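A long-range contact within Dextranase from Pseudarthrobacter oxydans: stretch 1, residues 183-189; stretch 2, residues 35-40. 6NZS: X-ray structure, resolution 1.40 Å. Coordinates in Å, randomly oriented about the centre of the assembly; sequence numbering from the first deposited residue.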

# COMPACT_ATOMS: atom_id res chain seq x y z
N ARG A 183 -14.11 2.95 10.98
CA ARG A 183 -13.38 2.18 11.99
C ARG A 183 -13.12 0.77 11.50
O ARG A 183 -12.01 0.23 11.66
CB ARG A 183 -14.19 2.12 13.28
CG ARG A 183 -13.44 1.46 14.43
CD ARG A 183 -14.25 1.36 15.73
NE ARG A 183 -14.88 2.63 16.13
CZ ARG A 183 -14.37 3.50 17.01
NH1 ARG A 183 -13.20 3.29 17.60
NH2 ARG A 183 -15.05 4.60 17.29
N ASN A 184 -14.14 0.15 10.90
CA ASN A 184 -14.04 -1.17 10.30
C ASN A 184 -14.13 -0.94 8.79
O ASN A 184 -15.22 -0.70 8.26
CB ASN A 184 -15.15 -2.06 10.83
CG ASN A 184 -15.06 -2.23 12.33
OD1 ASN A 184 -14.13 -2.86 12.83
ND2 ASN A 184 -16.00 -1.64 13.06
N SER A 185 -12.99 -0.95 8.13
CA SER A 185 -12.99 -0.64 6.72
C SER A 185 -13.43 -1.84 5.89
O SER A 185 -13.40 -2.99 6.33
CB SER A 185 -11.62 -0.11 6.28
OG SER A 185 -10.59 -1.06 6.48
N MET A 186 -13.86 -1.54 4.66
CA MET A 186 -14.39 -2.56 3.75
C MET A 186 -13.88 -2.24 2.35
O MET A 186 -14.34 -1.27 1.73
CB MET A 186 -15.92 -2.58 3.77
CG MET A 186 -16.53 -3.57 2.76
SD MET A 186 -16.00 -5.28 3.07
CE MET A 186 -16.73 -6.11 1.66
N MET A 187 -12.96 -3.06 1.85
CA MET A 187 -12.42 -2.92 0.51
C MET A 187 -13.05 -3.96 -0.40
O MET A 187 -13.27 -5.10 -0.00
CB MET A 187 -10.91 -3.14 0.54
CG MET A 187 -10.11 -1.91 0.16
SD MET A 187 -10.44 -0.53 1.26
CE MET A 187 -9.97 -1.26 2.83
N ILE A 188 -13.34 -3.55 -1.64
CA ILE A 188 -13.76 -4.47 -2.69
C ILE A 188 -12.68 -4.47 -3.76
O ILE A 188 -12.29 -3.41 -4.27
CB ILE A 188 -15.12 -4.08 -3.29
CG1 ILE A 188 -16.22 -4.17 -2.22
CG2 ILE A 188 -15.46 -4.98 -4.49
CD1 ILE A 188 -17.58 -3.67 -2.69
N PHE A 189 -12.20 -5.66 -4.10
CA PHE A 189 -11.24 -5.84 -5.17
C PHE A 189 -11.98 -6.60 -6.27
O PHE A 189 -12.08 -7.83 -6.25
CB PHE A 189 -10.03 -6.64 -4.67
CG PHE A 189 -9.28 -6.00 -3.52
CD1 PHE A 189 -9.30 -4.62 -3.31
CD2 PHE A 189 -8.55 -6.80 -2.66
CE1 PHE A 189 -8.59 -4.06 -2.25
CE2 PHE A 189 -7.84 -6.25 -1.61
CZ PHE A 189 -7.86 -4.87 -1.40
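Stretch 2 35-40: SFYDLQ

How does stretch 2 run relative to stretch 1? Residues 37-40 form a strand, entered through a loop at Ser35 and Phe36, and it travels in nearly the same direction as strand 184-189, with a signed crossing angle of -16°. The axes come no closer than 9.3 Å, too far apart for backbone pairing, so the packing is made largely by side chains, with one side-chain-to-backbone hydrogen bond. In register, Phe36 lies nearest Asn184 (CA to CA 7.2 Å), Tyr37 nearest Met186 (CA to CA 7.3 Å) and Leu39 nearest Ile188 (CA to CA 9.1 Å).

What anchors Tyr37, which has the most surface covered? Its chi1 is m, and the ring reaches across, and somewhat back, to stretch 1 so that Tyr37 OH donates a hydrogen bond to Asn184 O at 2.6 Å. This satisfies a polar group in a buried setting. One face of the same ring receives Met186: the CB of Met186 stands 3.7 Å from the Tyr37 ring centroid, only 13° off the normal, a CH-pi contact. The sulfur approaches obliquely, with Met186 SD 4.5 Å from that centroid.

How does Asn184 meet Phe36? Asn184 CB lies over a face of the Phe36 ring, 4.1 Å from its centroid, and Asn184 OD1 comes within 3.2 Å of Phe36 CE2. The side-chain amide atoms OD1 and ND2 are hydrogen-bonded elsewhere in the structure; against the ring Asn184 packs.

What closes the far end of the contact? Leu39, with chi1 t, points toward stretch 1 and brings its CD1 to 3.7 Å from Met186 CE and 3.6 Å from Ile188 CD1. Ile188 leaves its backbone sideways, yet its extended end comes nearer to make this apolar touch. Between Tyr37 and Leu39, Asp38 points away, in keeping with the alternation of an extended strand.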

# COMPACT_ATOMS: atom_id res chain seq x y z
N SER A 35 -16.52 -9.64 10.53
CA SER A 35 -17.66 -9.54 11.43
C SER A 35 -18.63 -8.44 11.03
O SER A 35 -19.73 -8.37 11.59
CB SER A 35 -17.17 -9.21 12.84
OG SER A 35 -16.32 -10.23 13.32
N PHE A 36 -18.27 -7.60 10.07
CA PHE A 36 -18.97 -6.34 9.89
C PHE A 36 -19.68 -6.19 8.56
O PHE A 36 -20.62 -5.40 8.48
CB PHE A 36 -18.00 -5.17 10.10
CG PHE A 36 -17.29 -5.25 11.41
CD1 PHE A 36 -17.96 -4.95 12.57
CD2 PHE A 36 -15.98 -5.70 11.49
CE1 PHE A 36 -17.34 -5.05 13.80
CE2 PHE A 36 -15.36 -5.80 12.72
CZ PHE A 36 -16.04 -5.48 13.87
N TYR A 37 -19.29 -6.93 7.52
CA TYR A 37 -19.87 -6.78 6.19
C TYR A 37 -20.12 -8.14 5.55
O TYR A 37 -19.33 -9.07 5.73
CB TYR A 37 -18.92 -5.99 5.26
CG TYR A 37 -18.56 -4.67 5.87
CD1 TYR A 37 -19.44 -3.60 5.80
CD2 TYR A 37 -17.37 -4.50 6.58
CE1 TYR A 37 -19.16 -2.39 6.39
CE2 TYR A 37 -17.07 -3.28 7.18
CZ TYR A 37 -17.98 -2.24 7.08
OH TYR A 37 -17.73 -1.02 7.67
N ASP A 38 -21.21 -8.22 4.79
CA ASP A 38 -21.47 -9.34 3.90
C ASP A 38 -21.60 -8.80 2.48
O ASP A 38 -22.15 -7.72 2.28
CB ASP A 38 -22.76 -10.08 4.27
CG ASP A 38 -22.63 -10.85 5.56
OD1 ASP A 38 -21.62 -11.56 5.73
OD2 ASP A 38 -23.55 -10.77 6.41
N LEU A 39 -21.11 -9.56 1.51
CA LEU A 39 -21.11 -9.12 0.12
C LEU A 39 -21.66 -10.21 -0.80
O LEU A 39 -21.32 -11.39 -0.65
CB LEU A 39 -19.68 -8.75 -0.31
CG LEU A 39 -19.51 -8.04 -1.65
CD1 LEU A 39 -18.37 -7.03 -1.57
CD2 LEU A 39 -19.20 -9.05 -2.72
N GLN A 40 -22.51 -9.81 -1.75
CA GLN A 40 -22.97 -10.67 -2.82
C GLN A 40 -22.84 -9.92 -4.14
O GLN A 40 -22.86 -8.69 -4.17
CB GLN A 40 -24.43 -11.10 -2.63
CG GLN A 40 -24.65 -12.07 -1.48
CD GLN A 40 -26.11 -12.42 -1.30
OE1 GLN A 40 -26.99 -11.78 -1.87
NE2 GLN A 40 -26.38 -13.45 -0.49